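Local coordinates for uncharacterized protein (Bacteroides ovatus, PDB 4E6F) that is of unknown function but belongs to the DUF4468 family, whose domain adopts a TBP-like fold, at residues 69-81 with 92-104. Numbering follows the deposited sequence.
Sequences AKGTIAGVGEEWI and RTLVNYQITVTCK. With EDO (1,2-ethanediol), chain E.
Tyr97 lies across Gly77 on the inner side of this antiparallel pair, a worked example of how a glycine in one strand makes room for an aromatic ring in the next. CG of Tyr97 sits between its backbone N and carbonyl carbon (chi1 53°), which folds the ring over the neighbouring strand. Gly77 CA lies over the ring face, 3.9 Å from its centroid, a CH-pi contact. The phenol thereby reaches Glu79: Tyr97 OH donates to the anti lone pair of Glu79 OE2 at 2.6 Å, with ring and carboxylate planes 74° apart. Arg52 forms a salt bridge with the same carboxylate oxygen and Asn56 bonds the phenol oxygen, so both polar atoms have a second partner. Toward one end of this face Ile81 CD1 packs on Val95 CG1 at 3.7 Å, and toward the other Ile73 CD1 approaches Val101 CG1 at 4.2 Å; helices 38-54 and 149-169 cover the row.

The other face is looser and more polar. Here Glu78, Val76 and Gln98 are partly exposed, and O2 of an ethanediol, probably from the crystallisation liquor, donates to Tyr97 O. A close-packed sandwich stands out on this face at the Arg92 end of the pair, where Trp80 is exposed: the Arg92 guanidinium lies flat on one face of Trp80, planes 2° apart and centres 3.5 Å apart, while Leu94 CD1 sits 3.8 Å from the centroid of the six-membered ring on the opposite face.

Backbone bonds in both directions, from Ile73–Val101 to Ile81–Thr93, join the strands into a long beta hairpin, part of the antiparallel sheet packed against helices in this TBP-like fold.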
ATOM      1  N   ALA A  69       3.982 -15.029  18.938  1.00 25.47           N
ATOM      2  CA  ALA A  69       2.789 -15.448  19.700  1.00 26.29           C
ATOM      3  C   ALA A  69       1.557 -14.620  19.306  1.00 29.92           C
ATOM      4  O   ALA A  69       0.472 -15.193  19.101  1.00 30.22           O
ATOM      5  CB  ALA A  69       3.048 -15.339  21.199  1.00 27.36           C
ATOM      6  N   LYS A  70       1.737 -13.299  19.127  1.00 27.18           N
ATOM      7  CA  LYS A  70       0.644 -12.390  18.753  1.00 26.89           C
ATOM      8  C   LYS A  70       0.373 -12.341  17.261  1.00 29.91           C
ATOM      9  O   LYS A  70      -0.587 -11.685  16.855  1.00 32.05           O
ATOM     10  CB  LYS A  70       0.914 -10.978  19.235  1.00 27.35           C
ATOM     11  CG  LYS A  70       0.843 -10.828  20.722  1.00 36.46           C
ATOM     12  CD  LYS A  70       1.009  -9.384  21.069  1.00 30.50           C
ATOM     13  CE  LYS A  70       1.055  -9.188  22.562  1.00 44.57           C
ATOM     14  NZ  LYS A  70       1.321  -7.768  22.900  1.00 47.21           N
ATOM     15  N   GLY A  71       1.198 -13.029  16.476  1.00 22.83           N
ATOM     16  CA  GLY A  71       1.086 -13.116  15.025  1.00 20.77           C
ATOM     17  C   GLY A  71       1.152 -11.759  14.341  1.00 20.37           C
ATOM     18  O   GLY A  71       0.529 -11.583  13.292  1.00 18.39           O
ATOM     19  N   THR A  72       1.927 -10.795  14.911  1.00 16.98           N
ATOM     20  CA  THR A  72       2.052  -9.455  14.325  0.50 14.72           C
ATOM     21  C   THR A  72       3.419  -9.273  13.683  1.00 15.65           C
ATOM     22  O   THR A  72       4.437  -9.739  14.217  1.00 14.95           O
ATOM     23  CB  THR A  72       1.772  -8.321  15.334  0.50 18.10           C
ATOM     24  OG1 THR A  72       2.482  -8.534  16.555  0.50 13.28           O
ATOM     25  CG2 THR A  72       0.280  -8.125  15.604  0.50 18.19           C
ATOM     26  N   ILE A  73       3.434  -8.616  12.518  1.00 13.51           N
ATOM     27  CA  ILE A  73       4.661  -8.358  11.771  1.00 12.33           C
ATOM     28  C   ILE A  73       4.595  -6.950  11.246  1.00 13.53           C
ATOM     29  O   ILE A  73       3.541  -6.558  10.716  1.00 14.38           O
ATOM     30  CB  ILE A  73       4.805  -9.346  10.576  1.00 15.35           C
ATOM     31  CG1 ILE A  73       4.522 -10.806  10.979  1.00 17.44           C
ATOM     32  CG2 ILE A  73       6.180  -9.207   9.884  1.00 15.02           C
ATOM     33  CD1 ILE A  73       4.049 -11.633   9.768  1.00 21.31           C
ATOM     34  N   ALA A  74       5.686  -6.203  11.328  1.00 10.94           N
ATOM     35  CA  ALA A  74       5.689  -4.893  10.693  1.00 10.74           C
ATOM     36  C   ALA A  74       6.997  -4.667   9.981  1.00 12.41           C
ATOM     37  O   ALA A  74       8.063  -5.041  10.478  1.00 12.25           O
ATOM     38  CB  ALA A  74       5.440  -3.776  11.692  1.00 11.84           C
ATOM     39  N   GLY A  75       6.904  -4.014   8.833  1.00 12.06           N
ATOM     40  CA  GLY A  75       8.095  -3.672   8.072  1.00 12.48           C
ATOM     41  C   GLY A  75       7.985  -2.266   7.549  1.00 14.55           C
ATOM     42  O   GLY A  75       6.888  -1.685   7.521  1.00 13.06           O
ATOM     43  N   VAL A  76       9.115  -1.706   7.157  1.00 11.88           N
ATOM     44  CA  VAL A  76       9.129  -0.388   6.541  1.00 11.80           C
ATOM     45  C   VAL A  76       9.660  -0.534   5.128  1.00 15.18           C
ATOM     46  O   VAL A  76      10.464  -1.419   4.858  1.00 13.99           O
ATOM     47  CB  VAL A  76       9.902   0.673   7.348  1.00 14.53           C
ATOM     48  CG1 VAL A  76       9.228   0.858   8.722  1.00 13.81           C
ATOM     49  CG2 VAL A  76      11.393   0.308   7.495  1.00 15.45           C
ATOM     50  N   GLY A  77       9.178   0.314   4.240  1.00 14.39           N
ATOM     51  CA  GLY A  77       9.602   0.260   2.853  1.00 14.68           C
ATOM     52  C   GLY A  77       9.799   1.631   2.255  1.00 16.67           C
ATOM     53  O   GLY A  77       9.219   2.630   2.708  1.00 15.36           O
ATOM     54  N   GLU A  78      10.596   1.651   1.192  1.00 14.52           N
ATOM     55  CA  GLU A  78      10.876   2.870   0.450  1.00 14.44           C
ATOM     56  C   GLU A  78      10.977   2.488  -1.012  1.00 17.98           C
ATOM     57  O   GLU A  78      11.714   1.559  -1.366  1.00 18.19           O
ATOM     58  CB  GLU A  78      12.168   3.519   0.948  1.00 16.55           C
ATOM     59  CG  GLU A  78      12.493   4.807   0.203  1.00 19.39           C
ATOM     60  CD  GLU A  78      13.787   5.417   0.695  1.00 28.78           C
ATOM     61  OE1 GLU A  78      13.798   5.959   1.823  1.00 21.78           O
ATOM     62  OE2 GLU A  78      14.791   5.348  -0.048  1.00 27.29           O
ATOM     63  N   GLU A  79      10.207   3.171  -1.857  1.00 16.51           N
ATOM     64  CA  GLU A  79      10.205   2.875  -3.297  1.00 16.44           C
ATOM     65  C   GLU A  79       9.982   4.110  -4.109  1.00 18.99           C
ATOM     66  O   GLU A  79       9.506   5.118  -3.579  1.00 16.62           O
ATOM     67  CB  GLU A  79       9.041   1.923  -3.647  1.00 16.87           C
ATOM     68  CG  GLU A  79       9.133   0.508  -3.123  1.00 20.75           C
ATOM     69  CD  GLU A  79       7.930  -0.321  -3.518  1.00 23.85           C
ATOM     70  OE1 GLU A  79       7.628  -0.415  -4.732  1.00 22.25           O
ATOM     71  OE2 GLU A  79       7.295  -0.896  -2.609  1.00 20.59           O
ATOM     72  N   TRP A  80      10.220   3.994  -5.426  1.00 17.52           N
ATOM     73  CA  TRP A  80       9.795   5.018  -6.364  1.00 18.09           C
ATOM     74  C   TRP A  80       8.422   4.651  -6.883  1.00 20.95           C
ATOM     75  O   TRP A  80       8.182   3.475  -7.220  1.00 19.66           O
ATOM     76  CB  TRP A  80      10.755   5.117  -7.572  1.00 18.23           C
ATOM     77  CG  TRP A  80      12.114   5.624  -7.215  1.00 20.37           C
ATOM     78  CD1 TRP A  80      13.281   4.915  -7.230  1.00 24.20           C
ATOM     79  CD2 TRP A  80      12.460   6.963  -6.827  1.00 20.84           C
ATOM     80  NE1 TRP A  80      14.336   5.731  -6.877  1.00 24.30           N
ATOM     81  CE2 TRP A  80      13.855   6.983  -6.590  1.00 25.29           C
ATOM     82  CE3 TRP A  80      11.723   8.149  -6.635  1.00 21.96           C
ATOM     83  CZ2 TRP A  80      14.534   8.145  -6.192  1.00 25.16           C
ATOM     84  CZ3 TRP A  80      12.393   9.290  -6.212  1.00 24.14           C
ATOM     85  CH2 TRP A  80      13.783   9.284  -6.003  1.00 25.34           C
ATOM     86  N   ILE A  81       7.537   5.656  -6.995  1.00 16.47           N
ATOM     87  CA  ILE A  81       6.242   5.533  -7.662  1.00 15.74           C
ATOM     88  C   ILE A  81       6.348   6.396  -8.920  1.00 19.27           C
ATOM     89  O   ILE A  81       6.571   7.600  -8.798  1.00 18.29           O
ATOM     90  CB  ILE A  81       5.038   5.920  -6.777  1.00 18.53           C
ATOM     91  CG1 ILE A  81       4.791   4.845  -5.680  1.00 18.22           C
ATOM     92  CG2 ILE A  81       3.776   6.089  -7.648  1.00 19.77           C
ATOM     93  CD1 ILE A  81       3.719   5.276  -4.694  1.00 20.07           C
ATOM     94  N   ARG A  92       8.290  11.160 -11.069  1.00 17.28           N
ATOM     95  CA  ARG A  92       8.130  10.128 -10.053  1.00 16.82           C
ATOM     96  C   ARG A  92       8.235  10.715  -8.661  1.00 17.59           C
ATOM     97  O   ARG A  92       8.780  11.812  -8.493  1.00 16.61           O
ATOM     98  CB  ARG A  92       9.211   9.042 -10.237  1.00 19.33           C
ATOM     99  CG  ARG A  92      10.643   9.530  -9.966  1.00 21.59           C
ATOM    100  CD  ARG A  92      11.665   8.436 -10.192  1.00 24.68           C
ATOM    101  NE  ARG A  92      13.009   8.874  -9.808  1.00 24.52           N
ATOM    102  CZ  ARG A  92      14.083   8.089  -9.812  1.00 36.29           C
ATOM    103  NH1 ARG A  92      13.980   6.813 -10.162  1.00 26.05           N
ATOM    104  NH2 ARG A  92      15.264   8.569  -9.446  1.00 29.49           N
ATOM    105  N   THR A  93       7.768   9.965  -7.656  1.00 15.60           N
ATOM    106  CA  THR A  93       7.924  10.372  -6.279  1.00 15.07           C
ATOM    107  C   THR A  93       8.555   9.246  -5.483  1.00 17.84           C
ATOM    108  O   THR A  93       8.372   8.069  -5.822  1.00 16.85           O
ATOM    109  CB  THR A  93       6.576  10.782  -5.627  1.00 16.32           C
ATOM    110  OG1 THR A  93       6.844  11.318  -4.323  1.00 16.62           O
ATOM    111  CG2 THR A  93       5.581   9.616  -5.495  1.00 15.77           C
ATOM    112  N   LEU A  94       9.274   9.603  -4.422  1.00 15.78           N
ATOM    113  CA  LEU A  94       9.690   8.575  -3.477  1.00 15.23           C
ATOM    114  C   LEU A  94       8.500   8.373  -2.560  1.00 17.61           C
ATOM    115  O   LEU A  94       7.740   9.319  -2.317  1.00 14.95           O
ATOM    116  CB  LEU A  94      10.925   9.038  -2.675  1.00 15.93           C
ATOM    117  CG  LEU A  94      11.683   7.968  -1.901  1.00 20.14           C
ATOM    118  CD1 LEU A  94      12.457   7.037  -2.863  1.00 21.12           C
ATOM    119  CD2 LEU A  94      12.629   8.618  -0.865  1.00 20.69           C
ATOM    120  N   VAL A  95       8.317   7.160  -2.052  1.00 15.46           N
ATOM    121  CA  VAL A  95       7.283   6.896  -1.070  1.00 14.34           C
ATOM    122  C   VAL A  95       7.926   6.105   0.051  1.00 15.42           C
ATOM    123  O   VAL A  95       8.749   5.238  -0.222  1.00 15.52           O
ATOM    124  CB  VAL A  95       6.019   6.182  -1.642  1.00 16.59           C
ATOM    125  CG1 VAL A  95       6.338   4.778  -2.166  1.00 15.89           C
ATOM    126  CG2 VAL A  95       4.889   6.118  -0.604  1.00 16.34           C
ATOM    127  N   ASN A  96       7.582   6.430   1.300  1.00 13.61           N
ATOM    128  CA  ASN A  96       7.984   5.668   2.483  1.00 13.38           C
ATOM    129  C   ASN A  96       6.720   5.212   3.134  1.00 14.33           C
ATOM    130  O   ASN A  96       5.732   5.955   3.157  1.00 13.60           O
ATOM    131  CB  ASN A  96       8.842   6.467   3.444  1.00 14.04           C
ATOM    132  CG  ASN A  96      10.256   6.641   2.952  1.00 22.27           C
ATOM    133  OD1 ASN A  96      11.173   5.828   3.233  1.00 21.39           O
ATOM    134  ND2 ASN A  96      10.453   7.689   2.176  1.00 15.02           N
ATOM    135  N   TYR A  97       6.723   3.982   3.653  1.00 12.54           N
ATOM    136  CA  TYR A  97       5.486   3.453   4.226  1.00 11.85           C
ATOM    137  C   TYR A  97       5.789   2.381   5.267  1.00 13.80           C
ATOM    138  O   TYR A  97       6.923   1.910   5.347  1.00 12.59           O
ATOM    139  CB  TYR A  97       4.603   2.837   3.094  1.00 12.90           C
ATOM    140  CG  TYR A  97       5.331   1.815   2.235  1.00 13.29           C
ATOM    141  CD1 TYR A  97       5.454   0.484   2.648  1.00 14.06           C
ATOM    142  CD2 TYR A  97       5.979   2.197   1.060  1.00 14.46           C
ATOM    143  CE1 TYR A  97       6.159  -0.447   1.886  1.00 14.08           C
ATOM    144  CE2 TYR A  97       6.668   1.262   0.272  1.00 14.63           C
ATOM    145  CZ  TYR A  97       6.754  -0.057   0.695  1.00 16.08           C
ATOM    146  OH  TYR A  97       7.446  -0.984  -0.052  1.00 15.98           O
ATOM    147  N   GLN A  98       4.753   1.937   5.993  1.00 11.67           N
ATOM    148  CA  GLN A  98       4.866   0.802   6.888  1.00 11.15           C
ATOM    149  C   GLN A  98       3.840  -0.231   6.464  1.00 12.77           C
ATOM    150  O   GLN A  98       2.714   0.127   6.093  1.00 12.28           O
ATOM    151  CB  GLN A  98       4.625   1.242   8.338  1.00 11.08           C
ATOM    152  CG  GLN A  98       4.683   0.074   9.333  1.00 11.94           C
ATOM    153  CD  GLN A  98       4.682   0.531  10.777  1.00 11.96           C
ATOM    154  OE1 GLN A  98       5.370   1.497  11.143  1.00 14.11           O
ATOM    155  NE2 GLN A  98       3.919  -0.188  11.615  1.00 12.70           N
ATOM    156  N   ILE A  99       4.254  -1.511   6.454  1.00 11.08           N
ATOM    157  CA  ILE A  99       3.339  -2.638   6.205  1.00 10.14           C
ATOM    158  C   ILE A  99       3.112  -3.276   7.561  1.00 13.30           C
ATOM    159  O   ILE A  99       4.091  -3.652   8.208  1.00 12.95           O
ATOM    160  CB  ILE A  99       3.898  -3.695   5.222  1.00 12.54           C
ATOM    161  CG1 ILE A  99       4.459  -3.050   3.956  1.00 13.47           C
ATOM    162  CG2 ILE A  99       2.795  -4.745   4.892  1.00 13.17           C
ATOM    163  CD1 ILE A  99       5.215  -4.087   3.026  1.00 15.66           C
ATOM    164  N   THR A 100       1.855  -3.437   7.978  1.00 10.98           N
ATOM    165  CA  THR A 100       1.521  -4.046   9.266  1.00 10.98           C
ATOM    166  C   THR A 100       0.636  -5.239   8.990  1.00 13.10           C
ATOM    167  O   THR A 100      -0.427  -5.078   8.376  1.00 13.75           O
ATOM    168  CB  THR A 100       0.852  -3.033  10.167  1.00 14.28           C
ATOM    169  OG1 THR A 100       1.785  -1.956  10.374  1.00 14.26           O
ATOM    170  CG2 THR A 100       0.415  -3.647  11.527  1.00 17.29           C
ATOM    171  N   VAL A 101       1.042  -6.416   9.459  1.00 12.00           N
ATOM    172  CA  VAL A 101       0.299  -7.664   9.224  1.00 12.01           C
ATOM    173  C   VAL A 101      -0.101  -8.257  10.555  1.00 14.91           C
ATOM    174  O   VAL A 101       0.743  -8.367  11.451  1.00 14.33           O
ATOM    175  CB  VAL A 101       1.145  -8.667   8.394  1.00 15.66           C
ATOM    176  CG1 VAL A 101       0.432 -10.019   8.258  1.00 16.59           C
ATOM    177  CG2 VAL A 101       1.452  -8.087   7.022  1.00 16.08           C
ATOM    178  N   THR A 102      -1.398  -8.623  10.688  1.00 13.05           N
ATOM    179  CA  THR A 102      -1.937  -9.221  11.904  1.00 12.50           C
ATOM    180  C   THR A 102      -2.519 -10.591  11.514  1.00 15.81           C
ATOM    181  O   THR A 102      -3.442 -10.658  10.689  1.00 16.43           O
ATOM    182  CB  THR A 102      -2.998  -8.299  12.524  1.00 18.12           C
ATOM    183  OG1 THR A 102      -2.424  -7.002  12.753  1.00 18.87           O
ATOM    184  CG2 THR A 102      -3.540  -8.854  13.859  1.00 18.76           C
ATOM    185  N   CYS A 103      -1.961 -11.654  12.071  1.00 14.53           N
ATOM    186  CA  CYS A 103      -2.342 -13.043  11.789  1.00 15.99           C
ATOM    187  C   CYS A 103      -3.129 -13.608  12.952  1.00 21.47           C
ATOM    188  O   CYS A 103      -2.719 -13.482  14.107  1.00 20.75           O
ATOM    189  CB  CYS A 103      -1.111 -13.907  11.508  1.00 17.04           C
ATOM    190  SG  CYS A 103       0.059 -13.188  10.318  1.00 20.17           S
ATOM    191  N   LYS A 104      -4.213 -14.317  12.629  1.00 18.64           N
ATOM    192  CA  LYS A 104      -5.070 -15.000  13.595  1.00 18.79           C
ATOM    193  C   LYS A 104      -5.366 -16.367  13.011  1.00 21.98           C
ATOM    194  O   LYS A 104      -5.135 -16.552  11.815  1.00 19.26           O
ATOM    195  CB  LYS A 104      -6.370 -14.202  13.827  1.00 23.26           C
ATOM    196  CG  LYS A 104      -6.188 -12.899  14.608  1.00 38.77           C
ATOM    197  CD  LYS A 104      -7.507 -12.143  14.718  1.00 55.15           C
ATOM    198  CE  LYS A 104      -7.356 -10.805  15.410  1.00 69.59           C
ATOM    199  NZ  LYS A 104      -8.580  -9.969  15.259  1.00 76.72           N
TER
HETATM  200  C1  EDO E 403       7.610   5.472   7.128  1.00 32.18           C
HETATM  201  O1  EDO E 403       6.529   4.556   7.241  1.00 31.55           O
HETATM  202  C2  EDO E 403       8.953   4.700   7.040  1.00 28.64           C
HETATM  203  O2  EDO E 403       8.984   3.847   5.891  1.00 26.00           O
HETATM  204  O   HOH W   1      -3.141 -11.745  16.209  1.00 32.95           O